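PDB 5DS0: peptidase M42 from Thaumarchaeota archaeon SCGC AB-539-E09, which acts as a metal-dependent TET aminopeptidase of the M42 family, probably trimming amino-terminal residues from peptides inside a twelve-subunit assembly. Local coordinates for the interface of chains A and B. Coordinates in Å, arbitrary orientation; residue numbers count along the deposited sequence, not the author numbering. Chains: chain A/B, Peptidase M42.

The interface of chains A and B. Residues chain A 168-169, 173, 243-244, 256, 322-323, 330; chain B 82, 113, 139-143.
A:Arg322 carries the charged part of this two-fold symmetric subunit interface. Its chain, extended from CG to NE, is long enough to bring a flat guanidinium to a loop of chain B. A:Arg322 NH1 makes a salt bridge with carboxylate OD1 of B:Asp139 (2.8 Å), its N-H directed to the syn lone pair in a markedly bent hydrogen bond. NH1 and NH2 together grip the carbonyl O of B:Ala142 end-on, A:Arg322 NH2 at 2.9 Å. Within chain A, NE and NH2 both bind OD2 of the poorly ordered A:Asp243 side-on, which should help fix the guanidinium's rotation. An alanine in place of A:Arg322 would remove these bonds to B:Asp139 and B:Ala142 and would probably weaken the interface.

B:Asp139 has CG anti to its backbone N (chi1 -176°), which points the carboxylate across to chain A. Its OD1 also accepts a hydrogen bond from the backbone N of B:Gly141, which probably steadies the loop. Its OD2 offers the anti lone pair to imidazole NE2 of A:His323 (2.8 Å), imidazole and carboxylate planes standing steeply to each other. Farther along, the bent A:Gln169 donates amide NE2 almost straight to the carbonyl O of B:Ile140 (2.9 Å), from above the carbonyl plane.

Packing frames these bonds. The slim, flexible A:Met256, a selenomethionine, lays CE over the centre of one guanidinium face; phenol OH of B:Tyr82 sits over the other, toward the rim. B:Gly141, its positive phi easy for glycine, brings bare backbone close to A:Leu330 and A:Met256. Branched A:Leu330 and B:Ile113 meet tip to tip, CG to CD1 at 3.8 Å.

Chain B contributes the end of strand 137-139 and the loop after it, flanked by strands 82-88 and 108-115; this loop meets chain A around the end of strand 314-322, strand 329-332 and the loop between strands 166-168 and 173-176.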
loop_
_atom_site.group_PDB
_atom_site.type_symbol
_atom_site.label_atom_id
_atom_site.label_comp_id
_atom_site.label_asym_id
_atom_site.label_seq_id
_atom_site.Cartn_x
_atom_site.Cartn_y
_atom_site.Cartn_z
ATOM N N ILE A 168 47.793 -3.469 8.741
ATOM C CA ILE A 168 47.494 -2.348 9.615
ATOM C C ILE A 168 47.514 -2.794 11.072
ATOM O O ILE A 168 47.839 -3.944 11.375
ATOM C CB ILE A 168 46.138 -1.697 9.249
ATOM C CG1 ILE A 168 44.995 -2.722 9.290
ATOM C CG2 ILE A 168 46.232 -1.056 7.876
ATOM C CD1 ILE A 168 43.618 -2.102 9.213
ATOM N N GLN A 169 47.164 -1.880 11.973
ATOM C CA GLN A 169 47.127 -2.173 13.401
ATOM C C GLN A 169 48.461 -2.740 13.884
ATOM O O GLN A 169 48.510 -3.822 14.463
ATOM C CB GLN A 169 45.983 -3.138 13.710
ATOM C CG GLN A 169 44.613 -2.505 13.599
ATOM C CD GLN A 169 44.330 -1.529 14.720
ATOM O OE1 GLN A 169 44.956 -1.578 15.779
ATOM N NE2 GLN A 169 43.365 -0.661 14.512
ATOM N N VAL A 173 46.906 -6.975 11.577
ATOM C CA VAL A 173 45.704 -7.186 10.768
ATOM C C VAL A 173 45.973 -6.936 9.290
ATOM O O VAL A 173 46.433 -5.866 8.920
ATOM C CB VAL A 173 44.583 -6.223 11.197
ATOM C CG1 VAL A 173 43.397 -6.307 10.252
ATOM C CG2 VAL A 173 44.142 -6.510 12.625
ATOM N N ASP A 243 31.816 -8.888 14.276
ATOM C CA ASP A 243 32.426 -7.914 15.196
ATOM C C ASP A 243 31.702 -6.575 15.115
ATOM O O ASP A 243 31.992 -5.662 15.891
ATOM C CB ASP A 243 33.924 -7.727 14.890
ATOM C CG ASP A 243 34.738 -9.004 15.117
ATOM O OD1 ASP A 243 34.155 -10.035 15.526
ATOM O OD2 ASP A 243 35.966 -8.995 14.898
ATOM N N VAL A 244 30.731 -6.491 14.206
ATOM C CA VAL A 244 30.041 -5.239 13.897
ATOM C C VAL A 244 28.852 -5.020 14.860
ATOM O O VAL A 244 28.124 -5.962 15.168
ATOM C CB VAL A 244 29.617 -5.194 12.424
ATOM C CG1 VAL A 244 30.717 -5.715 11.479
ATOM C CG2 VAL A 244 28.369 -6.020 12.269
HETATM N N MSE A 256 37.129 -11.721 15.083
HETATM C CA MSE A 256 38.481 -11.627 14.550
HETATM C C MSE A 256 39.416 -11.468 15.720
HETATM O O MSE A 256 39.197 -10.627 16.589
HETATM C CB MSE A 256 38.584 -10.439 13.609
HETATM C CG MSE A 256 39.948 -10.355 12.948
HETATM SE SE MSE A 256 40.111 -8.667 11.932
HETATM C CE MSE A 256 40.337 -7.336 13.379
ATOM N N ARG A 322 36.528 -10.125 8.172
ATOM C CA ARG A 322 35.509 -9.090 8.095
ATOM C C ARG A 322 35.366 -8.641 6.654
ATOM O O ARG A 322 36.357 -8.466 5.956
ATOM C CB ARG A 322 35.896 -7.898 8.964
ATOM C CG ARG A 322 36.067 -8.228 10.430
ATOM C CD ARG A 322 36.391 -6.962 11.203
ATOM N NE ARG A 322 36.537 -7.139 12.654
ATOM C CZ ARG A 322 36.905 -6.169 13.496
ATOM N NH1 ARG A 322 37.172 -4.945 13.056
ATOM N NH2 ARG A 322 37.015 -6.416 14.794
ATOM N N HIS A 323 34.128 -8.459 6.214
ATOM C CA HIS A 323 33.825 -7.916 4.892
ATOM C C HIS A 323 34.317 -8.778 3.720
ATOM O O HIS A 323 34.953 -8.278 2.776
ATOM C CB HIS A 323 34.364 -6.486 4.772
ATOM C CG HIS A 323 34.260 -5.710 6.036
ATOM N ND1 HIS A 323 33.057 -5.474 6.664
ATOM C CD2 HIS A 323 35.210 -5.135 6.809
ATOM C CE1 HIS A 323 33.268 -4.770 7.762
ATOM N NE2 HIS A 323 34.568 -4.549 7.873
ATOM N N LEU A 330 39.248 -7.618 6.175
ATOM C CA LEU A 330 40.299 -7.647 7.184
ATOM C C LEU A 330 40.349 -9.008 7.843
ATOM O O LEU A 330 39.305 -9.606 8.102
ATOM C CB LEU A 330 39.999 -6.613 8.254
ATOM C CG LEU A 330 39.839 -5.187 7.751
ATOM C CD1 LEU A 330 39.234 -4.328 8.839
ATOM C CD2 LEU A 330 41.179 -4.624 7.316
ATOM N N TYR B 82 34.575 0.585 16.599
ATOM C CA TYR B 82 34.137 1.064 15.304
ATOM C C TYR B 82 33.874 2.524 15.453
ATOM O O TYR B 82 33.605 2.993 16.548
ATOM C CB TYR B 82 32.868 0.338 14.863
ATOM C CG TYR B 82 33.136 -1.075 14.392
ATOM C CD1 TYR B 82 33.315 -2.118 15.297
ATOM C CD2 TYR B 82 33.240 -1.369 13.034
ATOM C CE1 TYR B 82 33.577 -3.413 14.863
ATOM C CE2 TYR B 82 33.497 -2.663 12.588
ATOM C CZ TYR B 82 33.663 -3.682 13.502
ATOM O OH TYR B 82 33.909 -4.959 13.035
ATOM N N ILE B 113 37.592 1.177 6.689
ATOM C CA ILE B 113 36.669 0.757 5.660
ATOM C C ILE B 113 35.273 1.121 6.088
ATOM O O ILE B 113 34.887 0.850 7.230
ATOM C CB ILE B 113 36.690 -0.760 5.506
ATOM C CG1 ILE B 113 38.078 -1.242 5.141
ATOM C CG2 ILE B 113 35.727 -1.192 4.415
ATOM C CD1 ILE B 113 38.262 -2.729 5.337
ATOM N N ASP B 139 35.346 0.793 10.005
ATOM C CA ASP B 139 36.063 -0.291 10.622
ATOM C C ASP B 139 37.524 -0.015 10.403
ATOM O O ASP B 139 37.971 0.074 9.271
ATOM C CB ASP B 139 35.680 -1.605 9.947
ATOM C CG ASP B 139 36.314 -2.812 10.602
ATOM O OD1 ASP B 139 37.193 -2.653 11.476
ATOM O OD2 ASP B 139 35.924 -3.941 10.243
ATOM N N ILE B 140 38.269 0.107 11.494
ATOM C CA ILE B 140 39.710 0.367 11.420
ATOM C C ILE B 140 40.538 -0.831 11.906
ATOM O O ILE B 140 41.725 -0.693 12.165
ATOM C CB ILE B 140 40.102 1.625 12.204
ATOM C CG1 ILE B 140 39.711 1.490 13.671
ATOM C CG2 ILE B 140 39.422 2.836 11.603
ATOM C CD1 ILE B 140 40.380 2.503 14.576
ATOM N N GLY B 141 39.906 -1.999 11.986
ATOM C CA GLY B 141 40.591 -3.231 12.347
ATOM C C GLY B 141 40.764 -3.389 13.838
ATOM O O GLY B 141 41.532 -4.230 14.299
ATOM N N ALA B 142 40.016 -2.599 14.600
ATOM C CA ALA B 142 40.116 -2.640 16.050
ATOM C C ALA B 142 39.145 -3.677 16.586
ATOM O O ALA B 142 38.154 -3.996 15.934
ATOM C CB ALA B 142 39.821 -1.267 16.633
ATOM N N THR B 143 39.438 -4.202 17.775
ATOM C CA THR B 143 38.609 -5.232 18.413
ATOM C C THR B 143 37.988 -4.762 19.727
ATOM O O THR B 143 37.340 -5.539 20.403
ATOM C CB THR B 143 39.424 -6.517 18.661
ATOM O OG1 THR B 143 40.580 -6.207 19.433
ATOM C CG2 THR B 143 39.876 -7.134 17.353
#